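Putrescine aminotransferase from Halomonas elongata probably catalyses pyridoxal-5'-phosphate-dependent transfer of amino groups, perhaps with putrescine as an amino donor. Local coordinates of one contact, PDB 6GWI (chain A, 2.00 Å), residues Arg66-Ala71 and Ala327-Lys332, beside the matching contact of the related aminotransferase, class III from Thermomicrobium roseum, PDB 6IO1 (chain B, 1.80 Å), residues Arg70-Ala75 and Cys331-Arg336. Both blocks share one frame: the second was fitted to the first on N, CA, C and O of the twelve residues, RMSD 0.20 Å. Numbering follows each deposited sequence.

Structure 1 (6GWI); sequences RELVEA and AAVALK.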
loop_
_atom_site.group_PDB
_atom_site.type_symbol
_atom_site.label_atom_id
_atom_site.label_comp_id
_atom_site.label_asym_id
_atom_site.label_seq_id
_atom_site.Cartn_x
_atom_site.Cartn_y
_atom_site.Cartn_z
ATOM N N ARG A 66 -19.021 -15.563 -8.766
ATOM C CA ARG A 66 -20.111 -14.597 -8.721
ATOM C C ARG A 66 -20.293 -14.023 -7.320
ATOM O O ARG A 66 -20.603 -12.836 -7.165
ATOM C CB ARG A 66 -21.409 -15.255 -9.199
ATOM C CG ARG A 66 -22.305 -14.338 -10.030
ATOM C CD ARG A 66 -23.758 -14.380 -9.570
ATOM N NE ARG A 66 -24.648 -15.029 -10.532
ATOM C CZ ARG A 66 -25.868 -15.471 -10.238
ATOM N NH1 ARG A 66 -26.610 -16.046 -11.175
ATOM N NH2 ARG A 66 -26.345 -15.348 -9.006
ATOM N N GLU A 67 -20.094 -14.847 -6.285
ATOM C CA GLU A 67 -20.354 -14.396 -4.921
ATOM C C GLU A 67 -19.439 -13.244 -4.528
ATOM O O GLU A 67 -19.854 -12.335 -3.800
ATOM C CB GLU A 67 -20.189 -15.552 -3.931
ATOM C CG GLU A 67 -21.175 -16.695 -4.109
ATOM C CD GLU A 67 -20.593 -17.854 -4.887
ATOM O OE1 GLU A 67 -19.693 -17.622 -5.721
ATOM O OE2 GLU A 67 -21.028 -19.003 -4.658
ATOM N N LEU A 68 -18.180 -13.277 -4.973
ATOM C CA LEU A 68 -17.269 -12.179 -4.667
ATOM C C LEU A 68 -17.676 -10.910 -5.405
ATOM O O LEU A 68 -17.572 -9.807 -4.857
ATOM C CB LEU A 68 -15.833 -12.561 -5.017
ATOM C CG LEU A 68 -15.205 -13.716 -4.234
ATOM C CD1 LEU A 68 -13.722 -13.804 -4.571
ATOM C CD2 LEU A 68 -15.400 -13.574 -2.731
ATOM N N VAL A 69 -18.139 -11.044 -6.651
ATOM C CA VAL A 69 -18.631 -9.885 -7.388
ATOM C C VAL A 69 -19.832 -9.287 -6.670
ATOM O O VAL A 69 -19.947 -8.066 -6.513
ATOM C CB VAL A 69 -18.982 -10.277 -8.835
ATOM C CG1 VAL A 69 -19.441 -9.055 -9.621
ATOM C CG2 VAL A 69 -17.796 -10.937 -9.513
ATOM N N GLU A 70 -20.756 -10.146 -6.237
ATOM C CA GLU A 70 -21.956 -9.662 -5.565
ATOM C C GLU A 70 -21.620 -9.005 -4.231
ATOM O O GLU A 70 -22.237 -8.000 -3.859
ATOM C CB GLU A 70 -22.947 -10.813 -5.381
ATOM C CG GLU A 70 -23.455 -11.393 -6.697
ATOM C CD GLU A 70 -24.249 -12.675 -6.518
ATOM O OE1 GLU A 70 -25.047 -13.008 -7.418
ATOM O OE2 GLU A 70 -24.091 -13.347 -5.476
ATOM N N ALA A 71 -20.636 -9.543 -3.503
ATOM C CA ALA A 71 -20.249 -8.943 -2.230
ATOM C C ALA A 71 -19.728 -7.524 -2.424
ATOM O O ALA A 71 -20.062 -6.621 -1.648
ATOM C CB ALA A 71 -19.196 -9.806 -1.536
ATOM N N ALA A 327 -12.944 -5.147 2.333
ATOM C CA ALA A 327 -13.192 -6.022 3.474
ATOM C C ALA A 327 -14.403 -6.916 3.236
ATOM O O ALA A 327 -14.401 -8.091 3.622
ATOM C CB ALA A 327 -13.391 -5.193 4.743
ATOM N N ALA A 328 -15.466 -6.363 2.646
ATOM C CA ALA A 328 -16.638 -7.168 2.314
ATOM C C ALA A 328 -16.273 -8.324 1.388
ATOM O O ALA A 328 -16.771 -9.445 1.553
ATOM C CB ALA A 328 -17.706 -6.283 1.668
ATOM N N VAL A 329 -15.416 -8.066 0.397
ATOM C CA VAL A 329 -14.994 -9.116 -0.524
ATOM C C VAL A 329 -14.117 -10.139 0.184
ATOM O O VAL A 329 -14.266 -11.350 -0.019
ATOM C CB VAL A 329 -14.275 -8.489 -1.733
ATOM C CG1 VAL A 329 -13.474 -9.530 -2.498
ATOM C CG2 VAL A 329 -15.289 -7.846 -2.650
ATOM N N ALA A 330 -13.164 -9.675 0.993
ATOM C CA ALA A 330 -12.314 -10.598 1.739
ATOM C C ALA A 330 -13.143 -11.481 2.664
ATOM O O ALA A 330 -12.915 -12.695 2.750
ATOM C CB ALA A 330 -11.268 -9.814 2.531
ATOM N N LEU A 331 -14.098 -10.887 3.377
ATOM C CA LEU A 331 -14.957 -11.664 4.261
ATOM C C LEU A 331 -15.676 -12.768 3.495
ATOM O O LEU A 331 -15.734 -13.918 3.945
ATOM C CB LEU A 331 -15.969 -10.746 4.944
ATOM C CG LEU A 331 -17.002 -11.431 5.845
ATOM C CD1 LEU A 331 -16.332 -12.148 7.012
ATOM C CD2 LEU A 331 -18.020 -10.415 6.344
ATOM N N LYS A 332 -16.261 -12.426 2.348
ATOM C CA LYS A 332 -16.991 -13.430 1.580
ATOM C C LYS A 332 -16.041 -14.505 1.066
ATOM O O LYS A 332 -16.387 -15.691 1.050
ATOM C CB LYS A 332 -17.735 -12.766 0.424
ATOM C CG LYS A 332 -18.776 -13.656 -0.243
ATOM C CD LYS A 332 -19.864 -14.043 0.759
ATOM C CE LYS A 332 -21.214 -14.251 0.097
ATOM N NZ LYS A 332 -22.186 -14.895 1.027
#

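Structure 2 (6IO1); sequences RELAEA and CAVALR.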
loop_
_atom_site.group_PDB
_atom_site.type_symbol
_atom_site.label_atom_id
_atom_site.label_comp_id
_atom_site.label_asym_id
_atom_site.label_seq_id
_atom_site.Cartn_x
_atom_site.Cartn_y
_atom_site.Cartn_z
ATOM N N ARG B 70 -18.827 -15.573 -8.608
ATOM C CA ARG B 70 -19.860 -14.542 -8.609
ATOM C C ARG B 70 -20.207 -14.057 -7.207
ATOM O O ARG B 70 -20.728 -12.946 -7.065
ATOM C CB ARG B 70 -21.116 -15.058 -9.315
ATOM C CG ARG B 70 -20.903 -15.332 -10.796
ATOM C CD ARG B 70 -22.197 -15.245 -11.594
ATOM N NE ARG B 70 -23.288 -16.002 -10.987
ATOM C CZ ARG B 70 -24.574 -15.687 -11.109
ATOM N NH1 ARG B 70 -24.936 -14.618 -11.804
ATOM N NH2 ARG B 70 -25.498 -16.436 -10.526
ATOM N N GLU B 71 -19.957 -14.868 -6.177
ATOM C CA GLU B 71 -20.242 -14.442 -4.809
ATOM C C GLU B 71 -19.437 -13.204 -4.435
ATOM O O GLU B 71 -19.970 -12.260 -3.836
ATOM C CB GLU B 71 -19.955 -15.585 -3.836
ATOM C CG GLU B 71 -20.802 -16.829 -4.065
ATOM C CD GLU B 71 -20.109 -17.856 -4.941
ATOM O OE1 GLU B 71 -19.337 -17.456 -5.837
ATOM O OE2 GLU B 71 -20.339 -19.067 -4.735
ATOM N N LEU B 72 -18.150 -13.185 -4.788
ATOM C CA LEU B 72 -17.310 -12.033 -4.475
ATOM C C LEU B 72 -17.748 -10.806 -5.266
ATOM O O LEU B 72 -17.744 -9.684 -4.740
ATOM C CB LEU B 72 -15.842 -12.369 -4.749
ATOM C CG LEU B 72 -15.049 -13.061 -3.631
ATOM C CD1 LEU B 72 -15.750 -14.309 -3.106
ATOM C CD2 LEU B 72 -13.648 -13.409 -4.099
ATOM N N ALA B 73 -18.138 -11.003 -6.528
ATOM C CA ALA B 73 -18.652 -9.897 -7.328
ATOM C C ALA B 73 -19.918 -9.317 -6.709
ATOM O O ALA B 73 -20.095 -8.094 -6.668
ATOM C CB ALA B 73 -18.918 -10.362 -8.760
ATOM N N GLU B 74 -20.814 -10.183 -6.226
ATOM C CA GLU B 74 -22.041 -9.706 -5.597
ATOM C C GLU B 74 -21.749 -8.972 -4.296
ATOM O O GLU B 74 -22.386 -7.955 -3.994
ATOM C CB GLU B 74 -22.992 -10.880 -5.346
ATOM C CG GLU B 74 -24.096 -10.588 -4.339
ATOM C CD GLU B 74 -25.076 -9.529 -4.813
ATOM O OE1 GLU B 74 -25.085 -9.208 -6.021
ATOM O OE2 GLU B 74 -25.840 -9.010 -3.972
ATOM N N ALA B 75 -20.786 -9.466 -3.517
ATOM C CA ALA B 75 -20.399 -8.762 -2.298
ATOM C C ALA B 75 -19.870 -7.371 -2.621
ATOM O O ALA B 75 -20.248 -6.383 -1.975
ATOM C CB ALA B 75 -19.356 -9.569 -1.526
ATOM N N CYS B 331 -12.788 -5.195 2.241
ATOM C CA CYS B 331 -13.057 -6.002 3.428
ATOM C C CYS B 331 -14.273 -6.906 3.237
ATOM O O CYS B 331 -14.272 -8.054 3.691
ATOM C CB CYS B 331 -13.238 -5.093 4.642
ATOM S SG CYS B 331 -11.740 -4.192 5.105
ATOM N N ALA B 332 -15.327 -6.404 2.587
ATOM C CA ALA B 332 -16.491 -7.247 2.319
ATOM C C ALA B 332 -16.132 -8.405 1.393
ATOM O O ALA B 332 -16.534 -9.558 1.630
ATOM C CB ALA B 332 -17.620 -6.408 1.719
ATOM N N VAL B 333 -15.374 -8.118 0.331
ATOM C CA VAL B 333 -14.927 -9.178 -0.567
ATOM C C VAL B 333 -14.051 -10.169 0.187
ATOM O O VAL B 333 -14.113 -11.379 -0.053
ATOM C CB VAL B 333 -14.198 -8.575 -1.783
ATOM C CG1 VAL B 333 -13.499 -9.662 -2.585
ATOM C CG2 VAL B 333 -15.179 -7.815 -2.661
ATOM N N ALA B 334 -13.225 -9.673 1.111
ATOM C CA ALA B 334 -12.394 -10.556 1.924
ATOM C C ALA B 334 -13.243 -11.460 2.804
ATOM O O ALA B 334 -12.923 -12.639 2.982
ATOM C CB ALA B 334 -11.433 -9.734 2.781
ATOM N N LEU B 335 -14.313 -10.920 3.387
ATOM C CA LEU B 335 -15.199 -11.738 4.209
ATOM C C LEU B 335 -15.834 -12.852 3.385
ATOM O O LEU B 335 -15.877 -14.011 3.817
ATOM C CB LEU B 335 -16.275 -10.866 4.856
ATOM C CG LEU B 335 -15.813 -9.898 5.948
ATOM C CD1 LEU B 335 -16.950 -8.978 6.366
ATOM C CD2 LEU B 335 -15.266 -10.658 7.146
ATOM N N ARG B 336 -16.315 -12.521 2.183
ATOM C CA ARG B 336 -16.902 -13.552 1.326
ATOM C C ARG B 336 -15.856 -14.581 0.895
ATOM O O ARG B 336 -16.127 -15.794 0.870
ATOM C CB ARG B 336 -17.556 -12.905 0.106
ATOM C CG ARG B 336 -18.710 -13.701 -0.473
ATOM C CD ARG B 336 -19.917 -13.670 0.447
ATOM N NE ARG B 336 -20.979 -14.550 -0.026
ATOM C CZ ARG B 336 -21.063 -15.843 0.269
ATOM N NH1 ARG B 336 -20.162 -16.401 1.066
ATOM N NH2 ARG B 336 -22.062 -16.572 -0.208
HETATM O O HOH W 1 -22.046 -12.730 -1.891
#

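Structure 1 (6GWI)
The carboxylate of Glu67 leads away from the opposing helix to a salt bridge with Arg65. What Glu67 offers across the contact is its carbonyl: Lys332 CG lies 3.9 Å from Glu67 O. Lys332 reaches this place with CG anti to the backbone N (chi1 -167°). Its CB rests 3.8 Å from Ala71 CB and 4.0 Å from Leu68 CD2. Val329 CG2 meets Leu68 O at 3.7 Å, and Ala71 CB sits 3.9 Å from Ala328 O. No hydrogen bond crosses, so packing joins helices 66-78 and 324-339; the axes of segments 66-71 and 327-332 approach to 8.6 Å, their directions 150° apart, roughly antiparallel. Leu68 also touches Tyr291 of a loop, while Val69 faces the other way and packs on Glu77 of the second subunit, placing this helix pair beside the dimer interface.

Structure 2 (6IO1)
The guanidinium of Arg336 has the CG of Glu71 over one face and a water at its edge, in plane. That water accepts from Arg336 NE at 2.8 Å and donates to Glu71 O at 2.9 Å, a bridge between the helices where no direct hydrogen bond crosses. NH1 has a long, weak ion pair with Asp339. Nearer the backbone, Arg336 CG lies 3.9 Å from Glu71 O, reached with CG anti to the backbone N (chi1 -152°). Its CB rests 4.1 Å from Ala75 CB and 3.9 Å from Leu72 CD1. Val333 CG2 meets Leu72 O at 3.8 Å, and Ala75 CB sits 4.2 Å from Ala332 O. The segment axes approach to 8.6 Å at 150°. Leu72 also touches Tyr295 of a loop, while Ala73 faces the other way and packs on Met80 of the second subunit.

What differs
The sharpest difference is at the end of the long basic side chain, Lys332(A) against Arg336(B). The two chains follow one path first: after superposition their CG atoms are 0.2 Å apart and their CD atoms 0.5 Å, and CE of Lys332(A) falls 0.4 Å from NE of Arg336(B). Beyond that point they part. NZ of Lys332(A) has no counterpart in the arginine, and CZ, NH1 and NH2 of Arg336(B) have none in the lysine. A carbon of the lysine thus stands where the arginine has an N-H donor; in structure 2 a water is modelled hydrogen-bonded to NE of Arg336(B) and to the carbonyl O of Glu71(B). The positive charge is probably kept, but in Arg336(B) it would be spread over a flat guanidinium. Nearer the backbone the packing is retained: Lys332(A) CB lies 3.8 Å from Ala71(A) CB, and Arg336(B) CB 4.1 Å from Ala75(B) CB, and Val329(A) and Val333(B) keep their place. Away from the contact, Leu331(A) and Leu335(B) lie differently, SG of Cys331(B) has no counterpart in Ala327(A), and CG1 and CG2 of buried Val69(A) have none in Ala73(B).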